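Local coordinates for protein laminin subunit ALPHA-1 (Mus musculus, PDB 2JD4) that forms part of laminin-111 in basement membranes and, through its LG4-5 domain pair, probably helps anchor the laminin to the cell surface, at residues A270-R275 with L299-N304; I224-R229 with H286-H291; L45-S50 with I172-Q177; L32-Q37 with L179-P184; F85-G90 with T136-E141. The protein carries 4 engineered substitutions. One frame throughout, in Å; residues are numbered along the deposited sequence.

Interaction 1: residues A270-R275 with L299-N304; sequences ATYQPR and LTVDGN
Tyr272 lays its ring over Val301, the central apolar contact between residues 270-275 and 299-304. Val301 CB stands 3.7 Å from the centroid of the Tyr272 ring and 25° off the ring normal, a CH-pi contact displaced toward the CD2-CE2 side. The two methyls divide that side between them: CG1 of Val301 lies 3.4 Å from CE2 of Tyr272, while CG2 meets CD2 and CG. On the opposite face sits the backbone N of Pro274. Asn304 CB lies 3.6 Å from CE1 of Tyr272, with the amide plane only 10° from the ring plane. Further back, Leu299 CD2 touches Tyr272 CB at 3.9 Å, and Ala270 CB lies 4.0 Å from Leu299 CB.

The polar bonds centre on one carbonyl. ND2 of Asn304 donates to Val301 O at 2.9 Å, and the same oxygen takes Asn304 N in the type I' turn from Val301 to Asn304, so two donors grip it. An alanine in place of Tyr272 would probably open a gap above Val301 and leave the Asn304 amide without the flat group beside it.

The short strand segments 270-272 and 299-301 run nearly parallel, but their strands pair with other neighbours, 256-262 and 286-293 respectively; side chains meeting between such strands are typical of the beta sandwich of a laminin G domain.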
# COMPACT_ATOMS: atom_id res chain seq x y z
N ALA A 270 1.47 28.33 7.83
CA ALA A 270 2.89 28.32 7.49
C ALA A 270 2.94 28.10 5.97
O ALA A 270 2.41 27.11 5.47
CB ALA A 270 3.60 27.20 8.21
N THR A 271 3.59 29.01 5.25
CA THR A 271 3.66 28.92 3.80
C THR A 271 5.07 28.74 3.23
O THR A 271 5.98 29.50 3.57
CB THR A 271 3.03 30.17 3.15
OG1 THR A 271 1.64 30.25 3.50
CG2 THR A 271 3.17 30.14 1.65
N TYR A 272 5.23 27.74 2.36
CA TYR A 272 6.52 27.48 1.73
C TYR A 272 6.46 27.76 0.23
O TYR A 272 5.72 27.11 -0.51
CB TYR A 272 6.95 26.02 1.92
CG TYR A 272 8.18 25.66 1.10
CD1 TYR A 272 9.42 26.22 1.39
CD2 TYR A 272 8.09 24.79 0.01
CE1 TYR A 272 10.55 25.94 0.62
CE2 TYR A 272 9.21 24.50 -0.78
CZ TYR A 272 10.43 25.08 -0.46
OH TYR A 272 11.54 24.79 -1.23
N GLN A 273 7.24 28.74 -0.22
CA GLN A 273 7.28 29.07 -1.64
C GLN A 273 8.68 28.88 -2.19
O GLN A 273 9.63 29.52 -1.74
CB GLN A 273 6.83 30.51 -1.87
CG GLN A 273 6.90 30.94 -3.33
CD GLN A 273 6.14 32.22 -3.60
OE1 GLN A 273 6.38 33.25 -2.98
NE2 GLN A 273 5.19 32.15 -4.53
N PRO A 274 8.83 27.98 -3.18
CA PRO A 274 10.13 27.69 -3.79
C PRO A 274 10.60 28.82 -4.72
O PRO A 274 9.80 29.63 -5.17
CB PRO A 274 9.88 26.39 -4.54
CG PRO A 274 8.45 26.56 -4.99
CD PRO A 274 7.79 27.11 -3.74
N ARG A 275 11.90 28.84 -5.01
CA ARG A 275 12.50 29.86 -5.88
C ARG A 275 11.78 29.92 -7.22
O ARG A 275 11.51 31.00 -7.74
CB ARG A 275 13.98 29.56 -6.11
CG ARG A 275 14.78 29.22 -4.86
CD ARG A 275 16.27 29.15 -5.18
NE ARG A 275 17.02 28.39 -4.18
CZ ARG A 275 16.92 27.08 -4.01
NH1 ARG A 275 16.10 26.36 -4.77
NH2 ARG A 275 17.65 26.47 -3.08
N LEU A 299 6.77 23.90 9.08
CA LEU A 299 6.65 23.25 7.77
C LEU A 299 8.04 23.18 7.13
O LEU A 299 8.72 24.20 7.00
CB LEU A 299 5.70 24.03 6.85
CG LEU A 299 5.66 23.51 5.40
CD1 LEU A 299 5.23 22.05 5.39
CD2 LEU A 299 4.70 24.36 4.58
N THR A 300 8.45 21.98 6.74
CA THR A 300 9.75 21.80 6.12
C THR A 300 9.62 21.05 4.80
O THR A 300 9.10 19.93 4.75
CB THR A 300 10.68 21.01 7.06
OG1 THR A 300 10.71 21.64 8.34
CG2 THR A 300 12.09 20.95 6.49
N VAL A 301 10.08 21.68 3.72
CA VAL A 301 10.02 21.07 2.39
C VAL A 301 11.44 20.99 1.83
O VAL A 301 12.13 22.01 1.71
CB VAL A 301 9.15 21.88 1.42
CG1 VAL A 301 9.06 21.17 0.08
CG2 VAL A 301 7.75 22.07 2.01
N ASP A 302 11.86 19.78 1.48
CA ASP A 302 13.20 19.55 0.95
C ASP A 302 14.27 20.17 1.86
O ASP A 302 15.27 20.71 1.38
CB ASP A 302 13.33 20.11 -0.47
CG ASP A 302 12.47 19.37 -1.47
OD1 ASP A 302 12.24 18.15 -1.28
OD2 ASP A 302 12.02 20.00 -2.46
N GLY A 303 14.04 20.11 3.17
CA GLY A 303 15.00 20.66 4.11
C GLY A 303 14.81 22.12 4.48
O GLY A 303 15.42 22.60 5.43
N ASN A 304 13.96 22.83 3.73
CA ASN A 304 13.70 24.24 3.98
C ASN A 304 12.54 24.40 4.97
O ASN A 304 11.42 23.95 4.71
CB ASN A 304 13.35 24.94 2.67
CG ASN A 304 14.42 24.73 1.61
OD1 ASN A 304 15.50 25.31 1.67
ND2 ASN A 304 14.12 23.87 0.63

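Interaction 2: residues I224-R229 with H286-H291; sequences ITLEFR and HTLQAH
Phe228 and His286 belong to neighbouring antiparallel strands of a laminin G beta sandwich, and their side chains share the buried face with Ile224, Leu226, Leu288 and Ala290. CG of Phe228 takes the crowded position between backbone N and carbonyl carbon (chi1 73°), and the ring turns back over the partner strand. His286 CB sits over one ring face, 4.2 Å from the Phe228 centroid, while the phenyl and imidazole planes are inclined at 41°. Leu288 CD1 approaches the same ring obliquely, 4.0 Å from Phe228 CE2. A valine in place of Phe228 would probably leave His286 CB and Leu288 CD1 without the ring they share and open a gap toward Ile252 on the facing strand 247-253. Both imidazole nitrogens of His286 are bound, NE2 to Asp282 and ND1 to Asp302, which fixes the rotation of its ring.

Leu226 and Leu288 lie side by side and point the same way, Leu226 CD1 being 3.9 Å from Leu288 CB. Thr225, Glu227, Thr287 and Gln289 occupy the other face, where Glu227 OE2 binds Asn350. Of the six backbone bonds that join the strands, Leu288 N to Leu226 O, at 2.9 Å, enters nearly along the C=O axis.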
# COMPACT_ATOMS: atom_id res chain seq x y z
N ILE A 224 3.82 15.17 10.93
CA ILE A 224 3.43 14.52 9.68
C ILE A 224 4.58 14.57 8.69
O ILE A 224 5.15 15.63 8.44
CB ILE A 224 2.20 15.22 9.04
CG1 ILE A 224 0.98 15.06 9.95
CG2 ILE A 224 1.92 14.64 7.66
CD1 ILE A 224 -0.27 15.77 9.45
N THR A 225 4.94 13.41 8.14
CA THR A 225 6.02 13.32 7.17
C THR A 225 5.56 12.50 5.96
O THR A 225 4.80 11.54 6.11
CB THR A 225 7.27 12.63 7.76
OG1 THR A 225 7.74 13.38 8.89
CG2 THR A 225 8.37 12.55 6.72
N LEU A 226 6.01 12.88 4.78
CA LEU A 226 5.64 12.18 3.56
C LEU A 226 6.49 12.64 2.40
O LEU A 226 7.20 13.64 2.50
CB LEU A 226 4.16 12.43 3.24
CG LEU A 226 3.70 13.86 2.91
CD1 LEU A 226 4.10 14.26 1.49
CD2 LEU A 226 2.19 13.93 3.04
N GLU A 227 6.43 11.90 1.30
CA GLU A 227 7.16 12.25 0.09
C GLU A 227 6.11 12.30 -1.00
O GLU A 227 5.18 11.49 -1.02
CB GLU A 227 8.19 11.18 -0.27
CG GLU A 227 9.31 11.02 0.74
CD GLU A 227 10.27 9.92 0.35
OE1 GLU A 227 10.78 9.95 -0.79
OE2 GLU A 227 10.50 9.01 1.17
N PHE A 228 6.24 13.26 -1.92
CA PHE A 228 5.27 13.37 -3.00
C PHE A 228 5.94 13.76 -4.31
O PHE A 228 7.02 14.34 -4.32
CB PHE A 228 4.21 14.42 -2.63
CG PHE A 228 4.71 15.85 -2.69
CD1 PHE A 228 4.73 16.55 -3.90
CD2 PHE A 228 5.15 16.50 -1.54
CE1 PHE A 228 5.19 17.86 -3.96
CE2 PHE A 228 5.62 17.82 -1.59
CZ PHE A 228 5.63 18.50 -2.80
N ARG A 229 5.28 13.43 -5.42
CA ARG A 229 5.76 13.77 -6.75
C ARG A 229 4.50 14.14 -7.52
O ARG A 229 3.46 13.49 -7.38
CB ARG A 229 6.46 12.59 -7.44
CG ARG A 229 5.55 11.43 -7.84
CD ARG A 229 6.28 10.44 -8.76
NE ARG A 229 6.56 11.01 -10.08
CZ ARG A 229 5.65 11.23 -11.03
NH1 ARG A 229 4.38 10.92 -10.80
NH2 ARG A 229 6.01 11.75 -12.19
N HIS A 286 9.84 14.90 -3.52
CA HIS A 286 10.15 15.95 -2.55
C HIS A 286 9.75 15.47 -1.17
O HIS A 286 8.75 14.76 -1.02
CB HIS A 286 9.35 17.21 -2.90
CG HIS A 286 9.64 17.74 -4.27
ND1 HIS A 286 10.80 18.42 -4.57
CD2 HIS A 286 8.96 17.61 -5.43
CE1 HIS A 286 10.81 18.70 -5.86
NE2 HIS A 286 9.71 18.22 -6.40
N THR A 287 10.54 15.82 -0.17
CA THR A 287 10.22 15.41 1.19
C THR A 287 9.43 16.52 1.84
O THR A 287 9.60 17.70 1.51
CB THR A 287 11.49 15.13 2.02
OG1 THR A 287 12.27 16.33 2.13
CG2 THR A 287 12.34 14.05 1.37
N LEU A 288 8.53 16.15 2.74
CA LEU A 288 7.71 17.14 3.42
C LEU A 288 7.55 16.78 4.89
O LEU A 288 7.22 15.65 5.24
CB LEU A 288 6.35 17.24 2.73
CG LEU A 288 5.36 18.33 3.17
CD1 LEU A 288 4.25 18.43 2.12
CD2 LEU A 288 4.77 17.99 4.54
N GLN A 289 7.78 17.77 5.75
CA GLN A 289 7.66 17.60 7.19
C GLN A 289 6.79 18.73 7.73
O GLN A 289 7.02 19.89 7.41
CB GLN A 289 9.03 17.66 7.86
CG GLN A 289 10.02 16.62 7.38
CD GLN A 289 11.43 16.89 7.90
OE1 GLN A 289 11.66 16.95 9.11
NE2 GLN A 289 12.37 17.05 6.98
N ALA A 290 5.79 18.39 8.53
CA ALA A 290 4.91 19.40 9.12
C ALA A 290 4.73 19.02 10.58
O ALA A 290 4.10 18.02 10.90
CB ALA A 290 3.57 19.40 8.40
N HIS A 291 5.30 19.83 11.47
CA HIS A 291 5.23 19.54 12.90
C HIS A 291 4.36 20.52 13.67
O HIS A 291 4.53 21.73 13.58
CB HIS A 291 6.64 19.53 13.50
CG HIS A 291 6.70 18.97 14.89
ND1 HIS A 291 7.84 19.04 15.66
CD2 HIS A 291 5.78 18.31 15.63
CE1 HIS A 291 7.62 18.44 16.82
NE2 HIS A 291 6.38 17.99 16.83

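Interaction 3: residues L45-S50 with I172-Q177; sequences LQVQLS and IMVNGQ
Gln48 and Met173 form the hydrogen-bonded pair at the middle of an antiparallel strand pairing in the first laminin G beta sandwich. Met173 N reaches Gln48 O at 2.8 Å, and Gln48 N returns a bond to Met173 O. Two residues along, Asn175 N donates to Gln46 O, again at 2.8 Å.

On the buried face Ile172 works between two partners. Its CG1 is anti to the backbone N (chi1 175°), and beyond it CD1 of Ile172 meets Val47 CG1 at 3.7 Å and Leu49 CD2 at 4.1 Å. Leu49 and Ile172 themselves run side by side. Behind this layer, Val47 packs on Tyr61 and Leu49 on Ile60, both of strand 58-64 in the facing sheet, while strand 106-113 pairs with the other edge of 45-50.

The end of the pairing is shaped by the type I' turn from Val174 to Gln177. A water donates to Gln46 O and accepts from Gly176 N, the water oxygen lying 2.9 Å from that nitrogen, and so ties the turn to the strand. Asn175 then supplies with its side chain what the departing backbone cannot: ND2 binds Arg44 O, and OD1 accepts from Gln46 N at 2.9 Å, the C=O...N angle being an almost straight 172°.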
# COMPACT_ATOMS: atom_id res chain seq x y z
N LEU A 45 3.32 -30.58 -3.38
CA LEU A 45 2.81 -29.25 -3.69
C LEU A 45 3.96 -28.39 -4.20
O LEU A 45 4.82 -27.96 -3.42
CB LEU A 45 2.19 -28.59 -2.45
CG LEU A 45 1.73 -27.13 -2.62
CD1 LEU A 45 0.54 -27.07 -3.58
CD2 LEU A 45 1.34 -26.55 -1.26
N GLN A 46 4.00 -28.16 -5.51
CA GLN A 46 5.04 -27.33 -6.10
C GLN A 46 4.38 -26.14 -6.78
O GLN A 46 3.60 -26.30 -7.72
CB GLN A 46 5.86 -28.09 -7.14
CG GLN A 46 6.90 -27.20 -7.83
CD GLN A 46 7.59 -27.87 -9.02
OE1 GLN A 46 8.35 -28.83 -8.86
NE2 GLN A 46 7.31 -27.36 -10.22
N VAL A 47 4.70 -24.95 -6.30
CA VAL A 47 4.14 -23.74 -6.86
C VAL A 47 5.25 -22.86 -7.43
O VAL A 47 6.28 -22.63 -6.78
CB VAL A 47 3.36 -22.93 -5.80
CG1 VAL A 47 2.75 -21.68 -6.43
CG2 VAL A 47 2.27 -23.80 -5.18
N GLN A 48 5.04 -22.37 -8.64
CA GLN A 48 6.01 -21.49 -9.27
C GLN A 48 5.25 -20.26 -9.77
O GLN A 48 4.19 -20.39 -10.39
CB GLN A 48 6.69 -22.20 -10.44
CG GLN A 48 7.91 -21.47 -10.98
CD GLN A 48 8.59 -22.24 -12.10
OE1 GLN A 48 8.84 -23.44 -11.99
NE2 GLN A 48 8.90 -21.54 -13.19
N LEU A 49 5.80 -19.08 -9.50
CA LEU A 49 5.16 -17.83 -9.91
C LEU A 49 6.21 -16.74 -10.05
O LEU A 49 7.35 -16.91 -9.65
CB LEU A 49 4.10 -17.42 -8.88
CG LEU A 49 4.53 -17.23 -7.42
CD1 LEU A 49 5.09 -15.82 -7.23
CD2 LEU A 49 3.33 -17.44 -6.51
N SER A 50 5.83 -15.61 -10.65
CA SER A 50 6.74 -14.49 -10.81
C SER A 50 6.12 -13.32 -10.05
O SER A 50 4.91 -13.13 -10.09
CB SER A 50 6.92 -14.13 -12.30
OG SER A 50 5.68 -13.75 -12.88
N ILE A 172 1.11 -18.37 -12.76
CA ILE A 172 1.40 -19.26 -11.64
C ILE A 172 1.11 -20.71 -12.03
O ILE A 172 0.11 -21.01 -12.70
CB ILE A 172 0.59 -18.87 -10.38
CG1 ILE A 172 0.80 -19.90 -9.27
CG2 ILE A 172 -0.89 -18.72 -10.73
CD1 ILE A 172 0.09 -19.56 -7.95
N MET A 173 2.00 -21.60 -11.62
CA MET A 173 1.88 -23.02 -11.91
C MET A 173 1.80 -23.84 -10.63
O MET A 173 2.47 -23.52 -9.64
CB MET A 173 3.09 -23.51 -12.69
CG MET A 173 3.30 -22.87 -14.04
SD MET A 173 4.84 -23.49 -14.73
CE MET A 173 4.63 -25.26 -14.50
N VAL A 174 1.00 -24.90 -10.65
CA VAL A 174 0.87 -25.80 -9.51
C VAL A 174 1.11 -27.20 -10.06
O VAL A 174 0.42 -27.64 -10.97
CB VAL A 174 -0.53 -25.72 -8.87
CG1 VAL A 174 -0.66 -26.77 -7.79
CG2 VAL A 174 -0.76 -24.34 -8.27
N ASN A 175 2.11 -27.90 -9.52
CA ASN A 175 2.45 -29.24 -9.98
C ASN A 175 2.54 -29.35 -11.51
O ASN A 175 1.94 -30.24 -12.12
CB ASN A 175 1.45 -30.27 -9.43
CG ASN A 175 1.56 -30.44 -7.92
OD1 ASN A 175 2.24 -29.66 -7.25
ND2 ASN A 175 0.90 -31.47 -7.37
N GLY A 176 3.28 -28.43 -12.12
CA GLY A 176 3.47 -28.45 -13.56
C GLY A 176 2.37 -27.89 -14.45
O GLY A 176 2.55 -27.81 -15.67
N GLN A 177 1.24 -27.52 -13.86
CA GLN A 177 0.12 -26.97 -14.63
C GLN A 177 -0.03 -25.47 -14.43
O GLN A 177 -0.02 -24.98 -13.31
CB GLN A 177 -1.19 -27.65 -14.23
CG GLN A 177 -2.43 -26.84 -14.63
CD GLN A 177 -3.67 -27.21 -13.83
OE1 GLN A 177 -3.60 -27.48 -12.63
NE2 GLN A 177 -4.82 -27.22 -14.50
O HOH W 1 4.54 -26.24 -10.78

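Interaction 4: residues L32-Q37 with L179-P184; sequences LVLPLQ and LDKDRP. Engineered in segment 32-37: Gln37 (natural residue Asn).
The loop between strands 177-178 and 186-188 folds against strand 31-35 of the first laminin G domain, setting Leu179 and Pro184 on Leu34. The two branches of Leu34 divide the loop between them. CD1 of Leu34 meets Leu179 CD2 at 4.0 Å and Lys181 CG at 4.2 Å; CD2 of Leu34 touches Pro184 CB at 3.9 Å. The same Leu179 CD2 also receives Leu36 CD2, at 4.0 Å, and is thereby shared by two leucines of residues 32-37.

Lys181 contributes its aliphatic part. The chain bends at chi3 (67°), and CE comes to lie 4.1 Å from Leu32 CD1, the two side chains crossing at about a right angle, while NZ is bound by Gly170 O. Pro184 CB is also 3.6 Å from Val33 O. Between Leu179 and Pro184 the loop makes a type I turn, closed by Arg183 N to Asp180 O at 3.2 Å.

Strand 31-35 bonds through its backbone to Leu144 and Leu146, and at Val33 to Leu185 and Ser186. What joins it to residues 179-184 is mostly apolar contact, with proline carbons also resting against backbone carbonyls, which implies a fit set by shape rather than by directed bonds.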
# COMPACT_ATOMS: atom_id res chain seq x y z
N LEU A 32 -7.76 -13.22 -5.84
CA LEU A 32 -8.36 -14.04 -6.89
C LEU A 32 -8.55 -15.41 -6.24
O LEU A 32 -7.69 -15.86 -5.49
CB LEU A 32 -7.43 -14.20 -8.10
CG LEU A 32 -7.09 -13.03 -9.01
CD1 LEU A 32 -6.17 -13.53 -10.13
CD2 LEU A 32 -8.36 -12.43 -9.59
N VAL A 33 -9.67 -16.06 -6.51
CA VAL A 33 -9.92 -17.40 -6.00
C VAL A 33 -9.87 -18.27 -7.25
O VAL A 33 -10.72 -18.15 -8.13
CB VAL A 33 -11.30 -17.52 -5.33
CG1 VAL A 33 -11.54 -18.96 -4.89
CG2 VAL A 33 -11.36 -16.58 -4.12
N LEU A 34 -8.85 -19.11 -7.33
CA LEU A 34 -8.64 -19.97 -8.49
C LEU A 34 -8.94 -21.44 -8.23
O LEU A 34 -8.57 -21.99 -7.19
CB LEU A 34 -7.20 -19.83 -8.98
CG LEU A 34 -6.69 -18.41 -9.25
CD1 LEU A 34 -5.24 -18.48 -9.71
CD2 LEU A 34 -7.55 -17.74 -10.32
N PRO A 35 -9.60 -22.10 -9.19
CA PRO A 35 -9.95 -23.52 -9.06
C PRO A 35 -8.72 -24.41 -9.24
O PRO A 35 -7.84 -24.09 -10.03
CB PRO A 35 -10.95 -23.76 -10.20
CG PRO A 35 -11.29 -22.38 -10.73
CD PRO A 35 -10.05 -21.58 -10.49
N LEU A 36 -8.66 -25.51 -8.49
CA LEU A 36 -7.57 -26.49 -8.63
C LEU A 36 -8.29 -27.76 -9.06
O LEU A 36 -9.04 -28.34 -8.27
CB LEU A 36 -6.87 -26.74 -7.29
CG LEU A 36 -6.05 -25.63 -6.63
CD1 LEU A 36 -5.44 -26.15 -5.34
CD2 LEU A 36 -4.98 -25.14 -7.58
N GLN A 37 -8.09 -28.20 -10.30
CA GLN A 37 -8.78 -29.39 -10.77
C GLN A 37 -7.93 -30.63 -11.02
O GLN A 37 -8.31 -31.73 -10.61
CB GLN A 37 -9.57 -29.08 -12.04
CG GLN A 37 -10.54 -27.92 -11.91
CD GLN A 37 -9.99 -26.63 -12.50
OE1 GLN A 37 -8.94 -26.14 -12.09
NE2 GLN A 37 -10.71 -26.08 -13.48
N LEU A 179 -2.15 -22.28 -14.11
CA LEU A 179 -3.53 -21.96 -13.74
C LEU A 179 -4.08 -20.85 -14.63
O LEU A 179 -3.36 -19.92 -15.00
CB LEU A 179 -3.60 -21.55 -12.27
CG LEU A 179 -4.01 -22.59 -11.21
CD1 LEU A 179 -3.40 -23.94 -11.52
CD2 LEU A 179 -3.60 -22.10 -9.83
N ASP A 180 -5.36 -20.93 -15.00
CA ASP A 180 -5.94 -19.89 -15.84
C ASP A 180 -6.42 -18.76 -14.93
O ASP A 180 -7.53 -18.82 -14.41
CB ASP A 180 -7.12 -20.43 -16.65
CG ASP A 180 -7.41 -19.59 -17.88
OD1 ASP A 180 -7.33 -18.34 -17.78
OD2 ASP A 180 -7.74 -20.17 -18.94
N LYS A 181 -5.59 -17.75 -14.75
CA LYS A 181 -5.95 -16.62 -13.88
C LYS A 181 -7.07 -15.79 -14.48
O LYS A 181 -7.67 -14.98 -13.78
CB LYS A 181 -4.74 -15.73 -13.64
CG LYS A 181 -3.59 -16.41 -12.92
CD LYS A 181 -2.39 -15.50 -12.87
CE LYS A 181 -2.64 -14.30 -11.98
NZ LYS A 181 -1.65 -13.22 -12.24
N ASP A 182 -7.34 -15.99 -15.76
CA ASP A 182 -8.39 -15.26 -16.46
C ASP A 182 -9.77 -15.80 -16.15
O ASP A 182 -10.77 -15.16 -16.48
CB ASP A 182 -8.16 -15.30 -17.97
CG ASP A 182 -6.89 -14.60 -18.39
OD1 ASP A 182 -6.74 -13.41 -18.06
OD2 ASP A 182 -6.04 -15.24 -19.05
N ARG A 183 -9.84 -16.97 -15.53
CA ARG A 183 -11.12 -17.58 -15.20
C ARG A 183 -11.27 -17.91 -13.71
O ARG A 183 -11.47 -19.07 -13.33
CB ARG A 183 -11.34 -18.83 -16.05
CG ARG A 183 -11.44 -18.52 -17.53
CD ARG A 183 -12.08 -19.65 -18.31
NE ARG A 183 -11.26 -20.86 -18.32
CZ ARG A 183 -11.60 -21.97 -18.97
NH1 ARG A 183 -12.73 -22.01 -19.67
NH2 ARG A 183 -10.80 -23.03 -18.93
N PRO A 184 -11.19 -16.89 -12.85
CA PRO A 184 -11.31 -17.08 -11.40
C PRO A 184 -12.74 -17.40 -10.96
O PRO A 184 -13.70 -17.03 -11.63
CB PRO A 184 -10.83 -15.74 -10.84
CG PRO A 184 -11.30 -14.77 -11.88
CD PRO A 184 -10.92 -15.47 -13.17

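Interaction 5: residues F85-G90 with T136-E141; sequences FDLGKG and TTLDVE. With MG (magnesium ion), chain C.
Leu87 O and Thr137 O face each other at 3.1 Å, two acceptors brought together because both bind the same magnesium ion. The metal lies 2.3 Å from Leu87 O and 2.2 Å from Thr137 O. Asp139 adds one carboxylate oxygen, OD2, at 2.3 Å from the magnesium, and two waters and Asp70 complete six ligands. Gly88, just beyond Leu87, has backbone angles that by themselves call for glycine, and a CB there would also crowd the metal.

Hydrogen bonds hold the ligands in place. Thr137 OG1 lies between its own backbone N and carbonyl carbon (chi1 65°) and donates to Asp139 OD2 at 2.7 Å, on the syn side of the carboxylate; it also accepts from one of the metal-bound waters. Asp86 shapes the other loop: its OD1 takes Gly88 N at 2.8 Å, an Asx turn, and also Gly90 N at 3.0 Å, the two donors arriving from opposite faces of the carboxylate.

Such a site, built from loops at the rim of the beta sandwich, is a recurring feature of laminin G domains, where the natural ion is usually calcium.

Apolar contact lies beneath. Leu87 and Leu138 cross at about a right angle, with CD2 of Leu87 3.7 Å from Leu138 CB, and both side chains rest on Tyr112 of strand 106-113.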
# COMPACT_ATOMS: atom_id res chain seq x y z
N PHE A 85 3.45 -24.96 5.99
CA PHE A 85 2.27 -25.80 5.83
C PHE A 85 2.13 -26.74 7.02
O PHE A 85 3.09 -26.95 7.76
CB PHE A 85 2.38 -26.62 4.53
CG PHE A 85 3.62 -27.47 4.45
CD1 PHE A 85 3.64 -28.74 5.02
CD2 PHE A 85 4.76 -26.99 3.83
CE1 PHE A 85 4.81 -29.53 4.97
CE2 PHE A 85 5.93 -27.77 3.77
CZ PHE A 85 5.95 -29.04 4.34
N ASP A 86 0.94 -27.29 7.20
CA ASP A 86 0.66 -28.23 8.29
C ASP A 86 -0.16 -29.35 7.68
O ASP A 86 -1.23 -29.10 7.11
CB ASP A 86 -0.16 -27.55 9.39
CG ASP A 86 -0.17 -28.34 10.70
OD1 ASP A 86 -0.22 -29.58 10.65
OD2 ASP A 86 -0.16 -27.70 11.78
N LEU A 87 0.33 -30.58 7.78
CA LEU A 87 -0.36 -31.73 7.22
C LEU A 87 -1.42 -32.31 8.16
O LEU A 87 -2.03 -33.33 7.86
CB LEU A 87 0.66 -32.82 6.86
CG LEU A 87 1.86 -32.40 6.02
CD1 LEU A 87 2.73 -33.61 5.73
CD2 LEU A 87 1.40 -31.75 4.71
N GLY A 88 -1.62 -31.66 9.30
CA GLY A 88 -2.62 -32.14 10.24
C GLY A 88 -2.12 -32.46 11.64
O GLY A 88 -2.92 -32.60 12.57
N LYS A 89 -0.81 -32.58 11.80
CA LYS A 89 -0.24 -32.89 13.11
C LYS A 89 1.07 -32.16 13.40
O LYS A 89 1.90 -32.64 14.18
CB LYS A 89 -0.03 -34.40 13.23
CG LYS A 89 -1.32 -35.19 13.17
CD LYS A 89 -1.08 -36.69 13.20
CE LYS A 89 -2.40 -37.45 13.14
NZ LYS A 89 -2.19 -38.92 13.20
N GLY A 90 1.25 -31.00 12.79
CA GLY A 90 2.47 -30.24 13.02
C GLY A 90 2.80 -29.33 11.86
O GLY A 90 2.47 -29.64 10.71
N THR A 136 0.72 -37.62 6.89
CA THR A 136 1.43 -37.78 5.62
C THR A 136 0.80 -37.09 4.42
O THR A 136 1.38 -37.09 3.34
CB THR A 136 1.58 -39.28 5.26
OG1 THR A 136 0.29 -39.83 4.95
CG2 THR A 136 2.18 -40.05 6.43
N THR A 137 -0.37 -36.49 4.60
CA THR A 137 -1.02 -35.84 3.47
C THR A 137 -1.49 -34.40 3.71
O THR A 137 -1.93 -34.06 4.81
CB THR A 137 -2.24 -36.66 2.98
OG1 THR A 137 -3.24 -36.71 4.00
CG2 THR A 137 -1.81 -38.08 2.62
N LEU A 138 -1.39 -33.58 2.67
CA LEU A 138 -1.85 -32.20 2.73
C LEU A 138 -3.25 -32.28 2.14
O LEU A 138 -3.42 -32.40 0.93
CB LEU A 138 -0.98 -31.27 1.86
CG LEU A 138 -1.50 -29.84 1.66
CD1 LEU A 138 -1.50 -29.08 3.00
CD2 LEU A 138 -0.61 -29.12 0.64
N ASP A 139 -4.25 -32.23 3.01
CA ASP A 139 -5.65 -32.33 2.61
C ASP A 139 -6.31 -30.96 2.66
O ASP A 139 -6.61 -30.44 3.74
CB ASP A 139 -6.38 -33.29 3.56
CG ASP A 139 -5.66 -34.61 3.71
OD1 ASP A 139 -5.71 -35.42 2.76
OD2 ASP A 139 -5.03 -34.83 4.77
N VAL A 140 -6.56 -30.38 1.49
CA VAL A 140 -7.17 -29.05 1.42
C VAL A 140 -8.23 -28.93 0.33
O VAL A 140 -8.28 -29.76 -0.59
CB VAL A 140 -6.10 -27.97 1.16
CG1 VAL A 140 -5.04 -28.01 2.26
CG2 VAL A 140 -5.46 -28.18 -0.20
N GLU A 141 -9.06 -27.89 0.42
CA GLU A 141 -10.11 -27.63 -0.56
C GLU A 141 -9.50 -27.36 -1.93
O GLU A 141 -8.39 -26.83 -2.02
CB GLU A 141 -10.94 -26.42 -0.13
CG GLU A 141 -11.82 -26.65 1.08
CD GLU A 141 -12.95 -27.61 0.79
OE1 GLU A 141 -12.68 -28.81 0.57
OE2 GLU A 141 -14.11 -27.15 0.79
MG MG C . -3.55 -34.14 6.36
O HOH W 2 -2.93 -36.22 6.93
O HOH W 3 -5.17 -33.96 8.03

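In the fold
The five contacts fall into two groups on opposite sides of the chain's centre, one in each laminin G domain. Interactions 1 and 2 touch, their centres about 10 Å apart: strands 286-293 and 296-301 are neighbours, and Val301 CG1 packs against Thr287 O at 3.8 Å. In the other domain, interactions 3 and 4 have centres about 12 Å apart and are joined by Leu179 N to Ile172 O. Interaction 5 holds the magnesium and meets interaction 3 where Leu45 CD2 packs on Leu138 CD2 at 3.7 Å; the Leu45 side chain is about 12 Å from the metal. Between the centres of interactions 1 and 5 lie about 58 Å.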